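Local structure of alkaline phosphatase (Antarctic bacterium, 2W5V) at residues G103-E116 and P138-L150. The protein probably hydrolyses phosphate monoesters as a cold-adapted alkaline phosphatase that works with zinc and magnesium ions. The protein carries 1 engineered substitution. Numbering follows the deposited sequence.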
ATOM      1  N   GLY B 103      26.059  -4.916   2.580  1.00 18.60           N
ATOM      2  CA  GLY B 103      26.809  -3.672   2.646  1.00 16.63           C
ATOM      3  C   GLY B 103      27.923  -3.583   1.612  1.00 19.85           C
ATOM      4  O   GLY B 103      28.945  -2.927   1.843  1.00 21.26           O
ATOM      5  N   VAL B 104      27.739  -4.253   0.476  1.00 15.66           N
ATOM      6  CA  VAL B 104      28.661  -4.111  -0.652  1.00 16.35           C
ATOM      7  C   VAL B 104      27.881  -3.777  -1.930  1.00 18.28           C
ATOM      8  O   VAL B 104      26.696  -4.114  -2.066  1.00 16.87           O
ATOM      9  CB  VAL B 104      29.535  -5.372  -0.886  1.00 15.63           C
ATOM     10  CG1 VAL B 104      30.400  -5.647   0.326  1.00 16.02           C
ATOM     11  CG2 VAL B 104      28.662  -6.581  -1.224  1.00 18.08           C
ATOM     12  N   ALA B 105      28.557  -3.095  -2.846  1.00 16.51           N
ATOM     13  CA  ALA B 105      27.968  -2.684  -4.113  1.00 16.16           C
ATOM     14  C   ALA B 105      27.907  -3.838  -5.102  1.00 19.82           C
ATOM     15  O   ALA B 105      28.379  -4.940  -4.822  1.00 23.37           O
ATOM     16  CB  ALA B 105      28.754  -1.511  -4.708  1.00 17.14           C
ATOM     17  N   ASP B 106      27.331  -3.580  -6.270  1.00 24.76           N
ATOM     18  CA  ASP B 106      27.157  -4.624  -7.264  1.00 27.56           C
ATOM     19  C   ASP B 106      28.464  -5.295  -7.676  1.00 29.19           C
ATOM     20  O   ASP B 106      28.455  -6.461  -8.076  1.00 29.94           O
ATOM     21  CB  ASP B 106      26.438  -4.083  -8.496  1.00 34.18           C
ATOM     22  CG  ASP B 106      25.958  -5.185  -9.403  1.00 40.98           C
ATOM     23  OD1 ASP B 106      24.973  -5.863  -9.040  1.00 32.52           O
ATOM     24  OD2 ASP B 106      26.574  -5.385 -10.472  1.00 47.30           O
ATOM     25  N   ASP B 107      29.577  -4.564  -7.581  1.00 25.68           N
ATOM     26  CA  ASP B 107      30.903  -5.106  -7.895  1.00 33.17           C
ATOM     27  C   ASP B 107      31.614  -5.705  -6.677  1.00 32.03           C
ATOM     28  O   ASP B 107      32.814  -5.966  -6.717  1.00 31.24           O
ATOM     29  CB  ASP B 107      31.795  -4.031  -8.530  1.00 40.88           C
ATOM     30  CG  ASP B 107      32.173  -2.922  -7.555  1.00 42.88           C
ATOM     31  OD1 ASP B 107      31.822  -3.022  -6.360  1.00 39.02           O
ATOM     32  OD2 ASP B 107      32.823  -1.943  -7.984  1.00 47.55           O
ATOM     33  N   SER B 108      30.875  -5.890  -5.590  1.00 29.71           N
ATOM     34  CA  SER B 108      31.403  -6.544  -4.393  1.00 31.19           C
ATOM     35  C   SER B 108      32.283  -5.675  -3.480  1.00 33.94           C
ATOM     36  O   SER B 108      32.731  -6.140  -2.435  1.00 33.84           O
ATOM     37  CB  SER B 108      32.139  -7.835  -4.766  1.00 39.87           C
ATOM     38  OG  SER B 108      31.210  -8.866  -5.047  1.00 47.94           O
ATOM     39  N   THR B 109      32.522  -4.422  -3.854  1.00 27.29           N
ATOM     40  CA  THR B 109      33.312  -3.529  -3.008  1.00 24.60           C
ATOM     41  C   THR B 109      32.469  -2.933  -1.882  1.00 27.67           C
ATOM     42  O   THR B 109      31.285  -2.652  -2.067  1.00 25.33           O
ATOM     43  CB  THR B 109      33.932  -2.375  -3.815  1.00 27.09           C
ATOM     44  OG1 THR B 109      32.894  -1.626  -4.453  1.00 27.38           O
ATOM     45  CG2 THR B 109      34.892  -2.913  -4.870  1.00 33.67           C
ATOM     46  N   ALA B 110      33.073  -2.730  -0.714  1.00 21.15           N
ATOM     47  CA  ALA B 110      32.317  -2.169   0.400  1.00 23.48           C
ATOM     48  C   ALA B 110      31.872  -0.741   0.097  1.00 26.59           C
ATOM     49  O   ALA B 110      32.551   0.015  -0.608  1.00 23.25           O
ATOM     50  CB  ALA B 110      33.121  -2.222   1.693  1.00 26.36           C
ATOM     51  N   VAL B 111      30.721  -0.379   0.640  1.00 18.34           N
ATOM     52  CA  VAL B 111      30.213   0.968   0.498  1.00 22.03           C
ATOM     53  C   VAL B 111      29.907   1.504   1.899  1.00 26.12           C
ATOM     54  O   VAL B 111      29.533   0.740   2.793  1.00 24.67           O
ATOM     55  CB  VAL B 111      28.977   1.002  -0.447  1.00 31.13           C
ATOM     56  CG1 VAL B 111      28.112  -0.219  -0.233  1.00 35.55           C
ATOM     57  CG2 VAL B 111      28.169   2.261  -0.247  1.00 36.36           C
ATOM     58  N   LYS B 112      30.097   2.806   2.093  1.00 22.88           N
ATOM     59  CA  LYS B 112      29.881   3.431   3.398  1.00 24.33           C
ATOM     60  C   LYS B 112      28.409   3.398   3.809  1.00 21.32           C
ATOM     61  O   LYS B 112      27.541   3.814   3.048  1.00 22.87           O
ATOM     62  CB  LYS B 112      30.365   4.876   3.363  1.00 25.27           C
ATOM     63  CG  LYS B 112      30.379   5.576   4.712  1.00 28.62           C
ATOM     64  CD  LYS B 112      31.018   6.947   4.552  1.00 33.25           C
ATOM     65  CE  LYS B 112      31.207   7.664   5.879  1.00 36.49           C
ATOM     66  NZ  LYS B 112      31.775   9.031   5.651  1.00 38.62           N
ATOM     67  N   SER B 113      28.145   2.926   5.025  1.00 20.61           N
ATOM     68  CA  SER B 113      26.774   2.774   5.526  1.00 15.91           C
ATOM     69  C   SER B 113      26.312   3.955   6.376  1.00 17.13           C
ATOM     70  O   SER B 113      27.116   4.790   6.799  1.00 19.73           O
ATOM     71  CB  SER B 113      26.667   1.499   6.363  1.00 21.96           C
ATOM     72  OG  SER B 113      27.122   1.740   7.684  1.00 18.74           O
ATOM     73  N   ILE B 114      25.011   4.003   6.647  1.00 17.98           N
ATOM     74  CA  ILE B 114      24.441   5.070   7.464  1.00 18.16           C
ATOM     75  C   ILE B 114      24.963   4.993   8.906  1.00 22.41           C
ATOM     76  O   ILE B 114      25.122   6.015   9.574  1.00 21.14           O
ATOM     77  CB  ILE B 114      22.890   5.037   7.437  1.00 19.49           C
ATOM     78  CG1 ILE B 114      22.309   6.343   8.003  1.00 21.51           C
ATOM     79  CG2 ILE B 114      22.387   3.832   8.184  1.00 17.45           C
ATOM     80  CD1 ILE B 114      22.682   7.586   7.201  1.00 20.52           C
ATOM     81  N   VAL B 115      25.236   3.784   9.386  1.00 17.64           N
ATOM     82  CA  VAL B 115      25.837   3.625  10.710  1.00 16.59           C
ATOM     83  C   VAL B 115      27.262   4.201  10.756  1.00 21.87           C
ATOM     84  O   VAL B 115      27.653   4.827  11.745  1.00 18.78           O
ATOM     85  CB  VAL B 115      25.832   2.142  11.159  1.00 12.77           C
ATOM     86  CG1 VAL B 115      26.716   1.927  12.380  1.00 18.71           C
ATOM     87  CG2 VAL B 115      24.401   1.683  11.445  1.00 16.69           C
ATOM     88  N   GLU B 116      28.041   3.984   9.696  1.00 17.62           N
ATOM     89  CA  GLU B 116      29.397   4.534   9.640  1.00 16.10           C
ATOM     90  C   GLU B 116      29.382   6.063   9.528  1.00 20.20           C
ATOM     91  O   GLU B 116      30.215   6.749  10.119  1.00 18.66           O
ATOM     92  CB  GLU B 116      30.190   3.892   8.491  1.00 17.34           C
ATOM     93  CG  GLU B 116      30.497   2.420   8.760  1.00 24.20           C
ATOM     94  CD  GLU B 116      30.925   1.627   7.523  1.00 34.47           C
ATOM     95  OE1 GLU B 116      30.582   2.014   6.383  1.00 27.41           O
ATOM     96  OE2 GLU B 116      31.594   0.587   7.702  1.00 39.70           O
ATOM     97  N   PRO B 138      19.944  -7.026  10.083  1.00 18.71           N
ATOM     98  CA  PRO B 138      20.844  -6.326  11.011  1.00 15.72           C
ATOM     99  C   PRO B 138      22.240  -6.231  10.411  1.00 18.69           C
ATOM    100  O   PRO B 138      22.886  -5.199  10.530  1.00 18.21           O
ATOM    101  CB  PRO B 138      20.912  -7.251  12.244  1.00 19.07           C
ATOM    102  CG  PRO B 138      19.934  -8.303  12.049  1.00 24.09           C
ATOM    103  CD  PRO B 138      19.435  -8.293  10.630  1.00 21.09           C
ATOM    104  N   ALA B 139      22.698  -7.300   9.769  1.00 17.22           N
ATOM    105  CA  ALA B 139      24.079  -7.361   9.289  1.00 18.71           C
ATOM    106  C   ALA B 139      24.380  -6.221   8.323  1.00 17.33           C
ATOM    107  O   ALA B 139      25.466  -5.637   8.348  1.00 18.43           O
ATOM    108  CB  ALA B 139      24.351  -8.691   8.616  1.00 13.95           C
ATOM    109  N   SER B 140      23.415  -5.917   7.464  1.00 14.60           N
ATOM    110  CA  SER B 140      23.607  -4.878   6.465  1.00 13.83           C
ATOM    111  C   SER B 140      23.886  -3.516   7.093  1.00 15.72           C
ATOM    112  O   SER B 140      24.388  -2.619   6.421  1.00 20.34           O
ATOM    113  CB  SER B 140      22.393  -4.781   5.535  1.00 20.28           C
ATOM    114  OG  SER B 140      22.240  -5.969   4.781  1.00 25.65           O
ATOM    115  N   PHE B 141      23.572  -3.358   8.375  1.00 16.28           N
ATOM    116  CA  PHE B 141      23.801  -2.079   9.039  1.00 17.67           C
ATOM    117  C   PHE B 141      25.158  -1.964   9.761  1.00 23.16           C
ATOM    118  O   PHE B 141      25.524  -0.883  10.213  1.00 24.80           O
ATOM    119  CB  PHE B 141      22.636  -1.737   9.975  1.00 15.93           C
ATOM    120  CG  PHE B 141      21.391  -1.313   9.238  1.00 18.95           C
ATOM    121  CD1 PHE B 141      20.559  -2.261   8.660  1.00 18.07           C
ATOM    122  CD2 PHE B 141      21.083   0.030   9.077  1.00 14.93           C
ATOM    123  CE1 PHE B 141      19.429  -1.883   7.951  1.00 18.29           C
ATOM    124  CE2 PHE B 141      19.942   0.415   8.368  1.00 15.55           C
ATOM    125  CZ  PHE B 141      19.120  -0.543   7.806  1.00 17.60           C
ATOM    126  N   TYR B 142      25.911  -3.055   9.862  1.00 16.87           N
ATOM    127  CA  TYR B 142      27.216  -2.968  10.528  1.00 22.51           C
ATOM    128  C   TYR B 142      28.349  -3.753   9.868  1.00 19.99           C
ATOM    129  O   TYR B 142      29.505  -3.576  10.241  1.00 20.52           O
ATOM    130  CB  TYR B 142      27.113  -3.364  12.005  1.00 23.85           C
ATOM    131  CG  TYR B 142      26.793  -4.829  12.236  1.00 21.35           C
ATOM    132  CD1 TYR B 142      27.801  -5.801  12.240  1.00 19.14           C
ATOM    133  CD2 TYR B 142      25.491  -5.237  12.459  1.00 18.69           C
ATOM    134  CE1 TYR B 142      27.502  -7.149  12.459  1.00 20.31           C
ATOM    135  CE2 TYR B 142      25.184  -6.564  12.679  1.00 20.53           C
ATOM    136  CZ  TYR B 142      26.185  -7.516  12.682  1.00 24.01           C
ATOM    137  OH  TYR B 142      25.841  -8.832  12.900  1.00 21.03           O
ATOM    138  N   ALA B 143      28.027  -4.612   8.906  1.00 16.01           N
ATOM    139  CA  ALA B 143      29.039  -5.452   8.271  1.00 18.41           C
ATOM    140  C   ALA B 143      29.159  -5.218   6.771  1.00 23.04           C
ATOM    141  O   ALA B 143      28.298  -4.597   6.155  1.00 24.63           O
ATOM    142  CB  ALA B 143      28.761  -6.923   8.545  1.00 19.06           C
ATOM    143  N   HIS B 144      30.239  -5.730   6.194  1.00 17.48           N
ATOM    144  CA  HIS B 144      30.424  -5.713   4.748  1.00 23.71           C
ATOM    145  C   HIS B 144      30.905  -7.085   4.302  1.00 25.06           C
ATOM    146  O   HIS B 144      32.045  -7.458   4.558  1.00 25.68           O
ATOM    147  CB  HIS B 144      31.450  -4.647   4.361  1.00 23.20           C
ATOM    148  CG  HIS B 144      31.102  -3.278   4.853  1.00 27.54           C
ATOM    149  ND1 HIS B 144      30.206  -2.457   4.198  1.00 24.84           N
ATOM    150  CD2 HIS B 144      31.516  -2.585   5.940  1.00 30.40           C
ATOM    151  CE1 HIS B 144      30.095  -1.318   4.853  1.00 26.87           C
ATOM    152  NE2 HIS B 144      30.877  -1.370   5.918  1.00 24.87           N
ATOM    153  N   ALA B 145      30.028  -7.843   3.652  1.00 19.18           N
ATOM    154  CA  ALA B 145      30.340  -9.212   3.265  1.00 18.64           C
ATOM    155  C   ALA B 145      29.823  -9.498   1.864  1.00 19.43           C
ATOM    156  O   ALA B 145      28.810  -8.958   1.452  1.00 20.10           O
ATOM    157  CB  ALA B 145      29.751 -10.203   4.266  1.00 21.85           C
ATOM    158  N   LEU B 146      30.532 -10.356   1.142  1.00 19.44           N
ATOM    159  CA  LEU B 146      30.191 -10.672  -0.237  1.00 25.07           C
ATOM    160  C   LEU B 146      28.910 -11.467  -0.312  1.00 22.23           C
ATOM    161  O   LEU B 146      28.207 -11.429  -1.316  1.00 21.30           O
ATOM    162  CB  LEU B 146      31.307 -11.497  -0.887  1.00 25.79           C
ATOM    163  CG  LEU B 146      32.608 -10.750  -1.116  1.00 36.43           C
ATOM    164  CD1 LEU B 146      33.608 -11.669  -1.793  1.00 41.87           C
ATOM    165  CD2 LEU B 146      32.326  -9.537  -1.961  1.00 36.96           C
ATOM    166  N   ASN B 147      28.625 -12.218   0.741  1.00 22.11           N
ATOM    167  CA  ASN B 147      27.452 -13.072   0.745  1.00 21.03           C
ATOM    168  C   ASN B 147      26.850 -13.199   2.134  1.00 18.12           C
ATOM    169  O   ASN B 147      27.569 -13.406   3.109  1.00 18.03           O
ATOM    170  CB  ASN B 147      27.798 -14.449   0.185  1.00 21.82           C
ATOM    171  CG  ASN B 147      26.565 -15.279  -0.098  1.00 28.03           C
ATOM    172  OD1 ASN B 147      25.851 -15.679   0.819  1.00 23.28           O
ATOM    173  ND2 ASN B 147      26.302 -15.536  -1.377  1.00 30.37           N
ATOM    174  N   ARG B 148      25.526 -13.072   2.212  1.00 16.28           N
ATOM    175  CA  ARG B 148      24.818 -13.074   3.489  1.00 16.11           C
ATOM    176  C   ARG B 148      25.052 -14.376   4.266  1.00 21.80           C
ATOM    177  O   ARG B 148      24.837 -14.436   5.477  1.00 21.08           O
ATOM    178  CB  ARG B 148      23.316 -12.923   3.233  1.00 15.42           C
ATOM    179  CG  ARG B 148      22.750 -14.086   2.425  1.00 23.48           C
ATOM    180  CD  ARG B 148      21.258 -13.957   2.203  1.00 27.97           C
ATOM    181  NE  ARG B 148      20.517 -14.019   3.458  1.00 27.99           N
ATOM    182  CZ  ARG B 148      19.227 -13.723   3.571  1.00 30.23           C
ATOM    183  NH1 ARG B 148      18.532 -13.328   2.504  1.00 24.74           N
ATOM    184  NH2 ARG B 148      18.635 -13.809   4.753  1.00 26.50           N
ATOM    185  N   GLY B 149      25.464 -15.423   3.559  1.00 17.22           N
ATOM    186  CA  GLY B 149      25.723 -16.712   4.178  1.00 22.16           C
ATOM    187  C   GLY B 149      26.981 -16.737   5.039  1.00 24.24           C
ATOM    188  O   GLY B 149      27.178 -17.659   5.835  1.00 27.24           O
ATOM    189  N   LEU B 150      27.833 -15.726   4.890  1.00 19.42           N
ATOM    190  CA  LEU B 150      29.083 -15.668   5.642  1.00 24.58           C
ATOM    191  C   LEU B 150      28.853 -15.137   7.051  1.00 24.20           C
ATOM    192  O   LEU B 150      29.418 -14.116   7.432  1.00 17.90           O
ATOM    193  CB  LEU B 150      30.102 -14.790   4.910  1.00 18.88           C
ATOM    194  CG  LEU B 150      30.398 -15.250   3.480  1.00 23.19           C
ATOM    195  CD1 LEU B 150      31.257 -14.226   2.753  1.00 22.34           C
ATOM    196  CD2 LEU B 150      31.060 -16.642   3.465  1.00 24.10           C
TER
HETATM  197  O   HOH W   1      28.371  -0.590   8.388  1.00 21.78           O
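His144 reaches from its own loop to 103-116, its ring held at both nitrogens. From CB, which lies 4.0 Å from Ala110 CB, the side chain runs past that methyl, which also meets CG obliquely to the ring. With CG anti to the carbonyl carbon (chi1 -56°) and the ring turned by chi2 -81°, ND1 meets Gly103 O and donates to it at 2.7 Å, nearly straight and in the ring plane. CE1 comes within 3.0 Å of Val111 O. At the far end NE2 donates to Glu116 OE2, also at 2.7 Å; the oxygen is met on its syn side, somewhat out of the carboxylate plane. With both nitrogens donating, the imidazole is probably protonated, a state the carboxylate would stabilise. Glu116 is itself held by a capping box: Ser113 N donates to its OE1, and Glu116 N to Ser113 OG. An alanine here would probably leave the Glu116 carboxylate and the Gly103 carbonyl without their imidazole partner. Beside this, Val115 CG2 sits 3.1 Å from Phe141 O and at the edge of the Phe141 ring, while Ile114 CG2 touches Phe141 CD2 at 4.1 Å. At the other end, Leu146 CD2 presses tightly on Ser108 CB, and Val104 CG2 packs against Ala145 O. Arg148 pairs with Asp83 and bonds the phosphoserine at position 84, linking the 138-150 loop to the active site. His144 thus makes a His-carboxylate bond to the capping box that starts helix 114-120; with Glu153 and Asp157, it also belongs to a magnesium site known for this alkaline phosphatase but empty in this chain.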